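Local coordinates for protein Protease/Reverse transcriptase/ribonuclease H (Eastern chimpanzee simian foamy virus, PDB 7KSF) that probably processes viral polyproteins as an aspartic protease, copies viral RNA into DNA and degrades the RNA strand of RNA–DNA hybrids, at residues Gln140-Ala152 and Trp254-Thr266. The protein carries 1 engineered substitution. Sequence-based numbering, arbitrary orientation.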
ATOM      1  N   GLN A 140      12.516  -1.181 -16.070  1.00 56.58           N
ATOM      2  CA  GLN A 140      12.096  -0.732 -17.390  1.00 55.33           C
ATOM      3  C   GLN A 140      11.327   0.579 -17.283  1.00 57.25           C
ATOM      4  O   GLN A 140      10.426   0.723 -16.454  1.00 59.80           O
ATOM      5  CB  GLN A 140      11.227  -1.800 -18.053  1.00 55.75           C
ATOM      6  CG  GLN A 140      10.329  -1.283 -19.153  1.00 55.32           C
ATOM      7  CD  GLN A 140       9.386  -2.348 -19.668  1.00 54.85           C
ATOM      8  OE1 GLN A 140       9.383  -3.480 -19.181  1.00 54.50           O
ATOM      9  NE2 GLN A 140       8.578  -1.991 -20.657  1.00 54.53           N
ATOM     10  N   VAL A 141      11.697   1.546 -18.124  1.00 66.84           N
ATOM     11  CA  VAL A 141      11.043   2.846 -18.166  1.00 61.13           C
ATOM     12  C   VAL A 141      10.626   3.142 -19.599  1.00 58.25           C
ATOM     13  O   VAL A 141      11.144   2.563 -20.556  1.00 58.37           O
ATOM     14  CB  VAL A 141      11.940   3.983 -17.629  1.00 58.51           C
ATOM     15  CG1 VAL A 141      12.428   3.660 -16.231  1.00 58.73           C
ATOM     16  CG2 VAL A 141      13.111   4.220 -18.567  1.00 62.65           C
ATOM     17  N   GLY A 142       9.680   4.067 -19.737  1.00 59.16           N
ATOM     18  CA  GLY A 142       9.161   4.461 -21.033  1.00 75.17           C
ATOM     19  C   GLY A 142       9.597   5.862 -21.413  1.00 73.73           C
ATOM     20  O   GLY A 142       9.905   6.686 -20.549  1.00 69.10           O
ATOM     21  N   HIS A 143       9.630   6.130 -22.715  1.00 80.50           N
ATOM     22  CA  HIS A 143       9.950   7.453 -23.225  1.00 66.33           C
ATOM     23  C   HIS A 143       8.671   8.241 -23.466  1.00 68.03           C
ATOM     24  O   HIS A 143       7.686   7.709 -23.987  1.00 67.66           O
ATOM     25  CB  HIS A 143      10.761   7.362 -24.522  1.00 69.86           C
ATOM     26  CG  HIS A 143      11.124   8.694 -25.103  1.00 83.57           C
ATOM     27  ND1 HIS A 143      11.954   9.586 -24.458  1.00 82.26           N
ATOM     28  CD2 HIS A 143      10.770   9.285 -26.269  1.00 88.36           C
ATOM     29  CE1 HIS A 143      12.095  10.669 -25.202  1.00 82.25           C
ATOM     30  NE2 HIS A 143      11.386  10.513 -26.306  1.00 85.84           N
ATOM     31  N   ARG A 144       8.696   9.511 -23.085  1.00 77.63           N
ATOM     32  CA  ARG A 144       7.546  10.404 -23.201  1.00 77.82           C
ATOM     33  C   ARG A 144       7.878  11.491 -24.217  1.00 77.28           C
ATOM     34  O   ARG A 144       8.716  12.358 -23.952  1.00 87.57           O
ATOM     35  CB  ARG A 144       7.200  11.003 -21.839  1.00 71.09           C
ATOM     36  CG  ARG A 144       5.973  11.880 -21.850  1.00 71.86           C
ATOM     37  CD  ARG A 144       4.721  11.067 -22.091  1.00 70.21           C
ATOM     38  NE  ARG A 144       3.530  11.903 -22.014  1.00 70.65           N
ATOM     39  CZ  ARG A 144       3.080  12.648 -23.018  1.00 72.05           C
ATOM     40  NH1 ARG A 144       3.724  12.658 -24.177  1.00 72.83           N
ATOM     41  NH2 ARG A 144       1.989  13.383 -22.865  1.00 84.62           N
ATOM     42  N   LYS A 145       7.220  11.445 -25.377  1.00 81.51           N
ATOM     43  CA  LYS A 145       7.449  12.418 -26.446  1.00 85.71           C
ATOM     44  C   LYS A 145       6.860  13.763 -26.026  1.00 99.08           C
ATOM     45  O   LYS A 145       5.770  14.163 -26.441  1.00 89.78           O
ATOM     46  CB  LYS A 145       6.847  11.931 -27.758  1.00 93.76           C
ATOM     47  CG  LYS A 145       7.487  10.670 -28.316  1.00 96.91           C
ATOM     48  CD  LYS A 145       6.808  10.239 -29.607  1.00 92.86           C
ATOM     49  CE  LYS A 145       7.455   8.989 -30.184  1.00 91.41           C
ATOM     50  NZ  LYS A 145       6.758   8.509 -31.412  1.00 86.50           N
ATOM     51  N   ILE A 146       7.613  14.477 -25.187  1.00102.07           N
ATOM     52  CA  ILE A 146       7.185  15.761 -24.647  1.00 95.17           C
ATOM     53  C   ILE A 146       8.373  16.715 -24.670  1.00105.99           C
ATOM     54  O   ILE A 146       9.533  16.301 -24.735  1.00101.31           O
ATOM     55  CB  ILE A 146       6.620  15.620 -23.213  1.00 78.81           C
ATOM     56  CG1 ILE A 146       5.786  16.844 -22.826  1.00 91.31           C
ATOM     57  CG2 ILE A 146       7.745  15.395 -22.214  1.00 78.40           C
ATOM     58  CD1 ILE A 146       5.265  16.804 -21.404  1.00 91.52           C
ATOM     59  N   ARG A 147       8.068  18.009 -24.644  1.00 95.73           N
ATOM     60  CA  ARG A 147       9.107  19.025 -24.582  1.00 82.50           C
ATOM     61  C   ARG A 147       9.908  18.851 -23.298  1.00 81.56           C
ATOM     62  O   ARG A 147       9.319  18.873 -22.204  1.00 81.02           O
ATOM     63  CB  ARG A 147       8.500  20.425 -24.647  1.00 86.09           C
ATOM     64  CG  ARG A 147       7.855  20.757 -25.982  1.00100.41           C
ATOM     65  CD  ARG A 147       7.501  22.234 -26.073  1.00118.52           C
ATOM     66  NE  ARG A 147       6.916  22.582 -27.366  1.00122.99           N
ATOM     67  CZ  ARG A 147       7.616  23.006 -28.416  1.00106.69           C
ATOM     68  NH1 ARG A 147       8.932  23.135 -28.332  1.00 95.90           N
ATOM     69  NH2 ARG A 147       6.997  23.301 -29.552  1.00 95.71           N
ATOM     70  N   PRO A 148      11.226  18.659 -23.375  1.00 80.56           N
ATOM     71  CA  PRO A 148      12.009  18.405 -22.162  1.00 78.73           C
ATOM     72  C   PRO A 148      11.897  19.542 -21.157  1.00 79.05           C
ATOM     73  O   PRO A 148      11.806  20.716 -21.518  1.00 79.83           O
ATOM     74  CB  PRO A 148      13.441  18.264 -22.689  1.00 77.91           C
ATOM     75  CG  PRO A 148      13.275  17.836 -24.111  1.00 79.55           C
ATOM     76  CD  PRO A 148      12.042  18.546 -24.595  1.00 80.73           C
ATOM     77  N   HIS A 149      11.911  19.173 -19.881  1.00 83.44           N
ATOM     78  CA  HIS A 149      11.737  20.130 -18.799  1.00 85.81           C
ATOM     79  C   HIS A 149      13.041  20.851 -18.482  1.00 78.40           C
ATOM     80  O   HIS A 149      14.135  20.297 -18.625  1.00 77.13           O
ATOM     81  CB  HIS A 149      11.224  19.430 -17.540  1.00 81.11           C
ATOM     82  CG  HIS A 149       9.885  18.780 -17.705  1.00 89.51           C
ATOM     83  ND1 HIS A 149       8.780  19.165 -16.979  1.00108.99           N
ATOM     84  CD2 HIS A 149       9.476  17.769 -18.506  1.00 88.79           C
ATOM     85  CE1 HIS A 149       7.744  18.421 -17.327  1.00108.96           C
ATOM     86  NE2 HIS A 149       8.140  17.566 -18.254  1.00107.17           N
ATOM     87  N   ASN A 150      12.912  22.096 -18.041  1.00 79.41           N
ATOM     88  CA  ASN A 150      14.032  22.887 -17.549  1.00 79.71           C
ATOM     89  C   ASN A 150      13.876  23.028 -16.041  1.00 79.82           C
ATOM     90  O   ASN A 150      12.922  23.655 -15.568  1.00 79.74           O
ATOM     91  CB  ASN A 150      14.085  24.257 -18.222  1.00 86.34           C
ATOM     92  CG  ASN A 150      15.353  25.021 -17.890  1.00 94.43           C
ATOM     93  OD1 ASN A 150      16.375  24.867 -18.555  1.00 81.69           O
ATOM     94  ND2 ASN A 150      15.289  25.853 -16.855  1.00 89.49           N
ATOM     95  N   ILE A 151      14.799  22.430 -15.295  1.00 80.13           N
ATOM     96  CA  ILE A 151      14.765  22.465 -13.842  1.00 80.81           C
ATOM     97  C   ILE A 151      15.914  23.301 -13.281  1.00 92.77           C
ATOM     98  O   ILE A 151      16.277  23.155 -12.116  1.00106.45           O
ATOM     99  CB  ILE A 151      14.772  21.047 -13.249  1.00 86.09           C
ATOM    100  CG1 ILE A 151      16.072  20.328 -13.606  1.00 89.96           C
ATOM    101  CG2 ILE A 151      13.585  20.257 -13.761  1.00 78.90           C
ATOM    102  CD1 ILE A 151      16.218  18.969 -12.955  1.00 90.30           C
ATOM    103  N   ALA A 152      16.494  24.175 -14.101  1.00 92.07           N
ATOM    104  CA  ALA A 152      17.618  25.006 -13.670  1.00 86.56           C
ATOM    105  C   ALA A 152      17.149  26.377 -13.201  1.00 89.25           C
ATOM    106  O   ALA A 152      17.704  27.405 -13.584  1.00103.72           O
ATOM    107  CB  ALA A 152      18.633  25.136 -14.799  1.00 85.23           C
ATOM    108  N   TRP A 254      10.694   9.012 -14.224  1.00 65.86           N
ATOM    109  CA  TRP A 254      11.766   8.545 -15.092  1.00 65.23           C
ATOM    110  C   TRP A 254      11.379   8.568 -16.567  1.00 65.06           C
ATOM    111  O   TRP A 254      12.223   8.261 -17.413  1.00 71.34           O
ATOM    112  CB  TRP A 254      12.197   7.132 -14.698  1.00 64.66           C
ATOM    113  CG  TRP A 254      12.938   7.071 -13.397  1.00 65.11           C
ATOM    114  CD1 TRP A 254      13.461   8.124 -12.704  1.00 65.79           C
ATOM    115  CD2 TRP A 254      13.236   5.899 -12.627  1.00 65.48           C
ATOM    116  NE1 TRP A 254      14.064   7.682 -11.552  1.00 66.78           N
ATOM    117  CE2 TRP A 254      13.940   6.319 -11.483  1.00 68.34           C
ATOM    118  CE3 TRP A 254      12.975   4.535 -12.797  1.00 64.63           C
ATOM    119  CZ2 TRP A 254      14.388   5.424 -10.511  1.00 67.05           C
ATOM    120  CZ3 TRP A 254      13.420   3.651 -11.835  1.00 64.88           C
ATOM    121  CH2 TRP A 254      14.118   4.098 -10.705  1.00 66.61           C
ATOM    122  N   ALA A 255      10.141   8.922 -16.901  1.00 65.48           N
ATOM    123  CA  ALA A 255       9.750   9.010 -18.303  1.00 66.17           C
ATOM    124  C   ALA A 255       9.883  10.419 -18.864  1.00 68.39           C
ATOM    125  O   ALA A 255      10.048  10.577 -20.077  1.00 71.06           O
ATOM    126  CB  ALA A 255       8.310   8.522 -18.490  1.00 65.83           C
ATOM    127  N   HIS A 256       9.820  11.438 -18.011  1.00 75.59           N
ATOM    128  CA  HIS A 256       9.921  12.823 -18.454  1.00 68.94           C
ATOM    129  C   HIS A 256      11.381  13.224 -18.572  1.00 68.86           C
ATOM    130  O   HIS A 256      12.081  13.267 -17.551  1.00 68.29           O
ATOM    131  CB  HIS A 256       9.210  13.748 -17.486  1.00 69.69           C
ATOM    132  CG  HIS A 256       7.718  13.663 -17.558  1.00 70.82           C
ATOM    133  ND1 HIS A 256       7.023  12.515 -17.241  1.00 69.48           N
ATOM    134  CD2 HIS A 256       6.785  14.585 -17.900  1.00 72.30           C
ATOM    135  CE1 HIS A 256       5.728  12.733 -17.391  1.00 70.23           C
ATOM    136  NE2 HIS A 256       5.558  13.982 -17.787  1.00 71.39           N
ATOM    137  N   PRO A 257      11.883  13.526 -19.764  1.00 69.40           N
ATOM    138  CA  PRO A 257      13.275  13.962 -19.891  1.00 69.57           C
ATOM    139  C   PRO A 257      13.445  15.428 -19.532  1.00 80.52           C
ATOM    140  O   PRO A 257      12.538  16.246 -19.694  1.00 87.47           O
ATOM    141  CB  PRO A 257      13.582  13.715 -21.372  1.00 71.53           C
ATOM    142  CG  PRO A 257      12.270  13.906 -22.047  1.00 72.61           C
ATOM    143  CD  PRO A 257      11.216  13.422 -21.075  1.00 70.76           C
ATOM    144  N   ILE A 258      14.630  15.748 -19.027  1.00 79.72           N
ATOM    145  CA  ILE A 258      14.982  17.111 -18.690  1.00 73.92           C
ATOM    146  C   ILE A 258      15.899  17.665 -19.770  1.00 80.93           C
ATOM    147  O   ILE A 258      16.461  16.929 -20.580  1.00 72.89           O
ATOM    148  CB  ILE A 258      15.632  17.213 -17.290  1.00 72.03           C
ATOM    149  CG1 ILE A 258      17.042  16.628 -17.312  1.00 70.73           C
ATOM    150  CG2 ILE A 258      14.780  16.504 -16.258  1.00 70.79           C
ATOM    151  CD1 ILE A 258      17.768  16.747 -15.993  1.00 70.84           C
ATOM    152  N   THR A 259      16.058  18.986 -19.785  1.00 86.52           N
ATOM    153  CA  THR A 259      16.854  19.639 -20.810  1.00 80.99           C
ATOM    154  C   THR A 259      18.337  19.311 -20.629  1.00 74.19           C
ATOM    155  O   THR A 259      18.810  19.131 -19.505  1.00 77.19           O
ATOM    156  CB  THR A 259      16.646  21.152 -20.768  1.00 77.42           C
ATOM    157  OG1 THR A 259      17.435  21.773 -21.793  1.00 85.90           O
ATOM    158  CG2 THR A 259      17.055  21.713 -19.420  1.00 76.77           C
ATOM    159  N   PRO A 260      18.937  19.161 -21.900  1.00 73.78           N
ATOM    160  CA  PRO A 260      20.369  18.824 -21.801  1.00 73.66           C
ATOM    161  C   PRO A 260      21.167  19.788 -20.939  1.00 74.79           C
ATOM    162  O   PRO A 260      22.198  19.396 -20.379  1.00 74.33           O
ATOM    163  CB  PRO A 260      20.826  18.852 -23.266  1.00 72.76           C
ATOM    164  CG  PRO A 260      19.585  18.531 -24.046  1.00 73.25           C
ATOM    165  CD  PRO A 260      18.477  19.211 -23.300  1.00 73.70           C
ATOM    166  N   GLU A 261      20.723  21.039 -20.807  1.00 88.74           N
ATOM    167  CA  GLU A 261      21.437  21.985 -19.958  1.00 92.93           C
ATOM    168  C   GLU A 261      21.317  21.625 -18.481  1.00 88.16           C
ATOM    169  O   GLU A 261      22.227  21.922 -17.700  1.00 79.40           O
ATOM    170  CB  GLU A 261      20.920  23.403 -20.205  1.00 97.17           C
ATOM    171  CG  GLU A 261      21.689  24.485 -19.461  1.00126.96           C
ATOM    172  CD  GLU A 261      21.189  25.878 -19.786  1.00133.64           C
ATOM    173  OE1 GLU A 261      20.237  25.999 -20.584  1.00139.32           O
ATOM    174  OE2 GLU A 261      21.751  26.855 -19.240  1.00110.35           O
ATOM    175  N   SER A 262      20.216  20.986 -18.080  1.00 80.38           N
ATOM    176  CA  SER A 262      19.948  20.696 -16.675  1.00 75.31           C
ATOM    177  C   SER A 262      20.544  19.378 -16.203  1.00 73.67           C
ATOM    178  O   SER A 262      20.303  18.989 -15.052  1.00 73.28           O
ATOM    179  CB  SER A 262      18.440  20.680 -16.414  1.00 76.40           C
ATOM    180  OG  SER A 262      17.878  21.970 -16.543  1.00 86.86           O
ATOM    181  N   TYR A 263      21.297  18.676 -17.052  1.00 76.20           N
ATOM    182  CA  TYR A 263      21.837  17.379 -16.656  1.00 75.68           C
ATOM    183  C   TYR A 263      22.795  17.507 -15.479  1.00 75.06           C
ATOM    184  O   TYR A 263      22.816  16.644 -14.592  1.00 76.87           O
ATOM    185  CB  TYR A 263      22.534  16.711 -17.841  1.00 82.79           C
ATOM    186  CG  TYR A 263      21.610  16.230 -18.941  1.00 70.57           C
ATOM    187  CD1 TYR A 263      20.231  16.220 -18.769  1.00 70.51           C
ATOM    188  CD2 TYR A 263      22.120  15.774 -20.151  1.00 70.17           C
ATOM    189  CE1 TYR A 263      19.387  15.779 -19.771  1.00 70.26           C
ATOM    190  CE2 TYR A 263      21.284  15.329 -21.157  1.00 70.03           C
ATOM    191  CZ  TYR A 263      19.918  15.335 -20.964  1.00 70.49           C
ATOM    192  OH  TYR A 263      19.084  14.892 -21.966  1.00 71.49           O
ATOM    193  N   TRP A 264      23.589  18.582 -15.444  1.00 72.22           N
ATOM    194  CA  TRP A 264      24.600  18.745 -14.403  1.00 72.47           C
ATOM    195  C   TRP A 264      23.993  18.889 -13.011  1.00 77.52           C
ATOM    196  O   TRP A 264      24.664  18.570 -12.023  1.00 78.29           O
ATOM    197  CB  TRP A 264      25.476  19.961 -14.712  1.00 77.96           C
ATOM    198  CG  TRP A 264      24.767  21.270 -14.533  1.00 74.99           C
ATOM    199  CD1 TRP A 264      24.096  21.975 -15.483  1.00 74.24           C
ATOM    200  CD2 TRP A 264      24.660  22.027 -13.323  1.00 72.78           C
ATOM    201  NE1 TRP A 264      23.573  23.127 -14.941  1.00 74.66           N
ATOM    202  CE2 TRP A 264      23.907  23.180 -13.615  1.00 72.84           C
ATOM    203  CE3 TRP A 264      25.128  21.840 -12.019  1.00 73.70           C
ATOM    204  CZ2 TRP A 264      23.613  24.141 -12.653  1.00 72.67           C
ATOM    205  CZ3 TRP A 264      24.836  22.792 -11.065  1.00 74.28           C
ATOM    206  CH2 TRP A 264      24.086  23.930 -11.388  1.00 73.36           C
ATOM    207  N   LEU A 265      22.755  19.369 -12.913  1.00 72.83           N
ATOM    208  CA  LEU A 265      22.163  19.634 -11.606  1.00 73.10           C
ATOM    209  C   LEU A 265      21.911  18.347 -10.829  1.00 72.88           C
ATOM    210  O   LEU A 265      22.079  18.308  -9.606  1.00 73.55           O
ATOM    211  CB  LEU A 265      20.861  20.417 -11.775  1.00 73.73           C
ATOM    212  CG  LEU A 265      20.191  20.869 -10.478  1.00 87.03           C
ATOM    213  CD1 LEU A 265      21.104  21.820  -9.725  1.00 76.67           C
ATOM    214  CD2 LEU A 265      18.848  21.517 -10.764  1.00105.49           C
ATOM    215  N   THR A 266      21.512  17.281 -11.526  1.00 82.32           N
ATOM    216  CA  THR A 266      21.109  16.032 -10.897  1.00 71.74           C
ATOM    217  C   THR A 266      22.267  15.056 -10.713  1.00 71.29           C
ATOM    218  O   THR A 266      22.034  13.846 -10.608  1.00 70.85           O
ATOM    219  CB  THR A 266      20.005  15.370 -11.724  1.00 70.43           C
ATOM    220  OG1 THR A 266      20.473  15.168 -13.062  1.00 70.09           O
ATOM    221  CG2 THR A 266      18.760  16.242 -11.759  1.00 70.27           C
TER
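The backbone of His149 bonds to the two neighbours of Ile258, Pro257 and Thr259. Its N donates to Pro257 O at 3.0 Å, in the carbonyl plane on a lone pair, and the bond is nearly straight at 165°. Its O accepts from Thr259 N at 2.6 Å. The chains run the same way here, making a single parallel beta bridge. The His149 ring then reaches back to His256, setting NE2 3.3 Å from His256 CD2, near the plane of the His256 ring and at its edge; the two planes are turned by 62°.

Beyond the bridge, Ile151 inserts between Ile258, Ser262, Leu265 and Thr266. A chi1 of 63° tucks CG1 over its own backbone, flanked by N and C, which lays CG1 along Ser262 CB at 3.7 Å and sends CD1 to Thr266 CG2, 3.9 Å away. Ser262 OG takes a weak bond from Ile151 N. Asn150 OD1 lies against Thr259 CG2, at 3.3 Å.

At the other end, Pro257 CD packs on Ile146 CG2, Val141 CG1 meets the edge of the Trp254 indole, 3.6 Å from CE3, and Arg144 N makes a weak bond to Ala255 O. Farther out, helix 287-299 packs against both segments: Asp294 salt-bridges Arg144 and weakly accepts from His256, Phe291 meets the His256 ring, and Leu290 packs on His149 and Ile151.

The result is an irregular connecting segment held by one parallel bridge along the loop between strands 243-249 and 268-270, consistent with the N-terminal part of a retroviral reverse transcriptase packing against its polymerase domain.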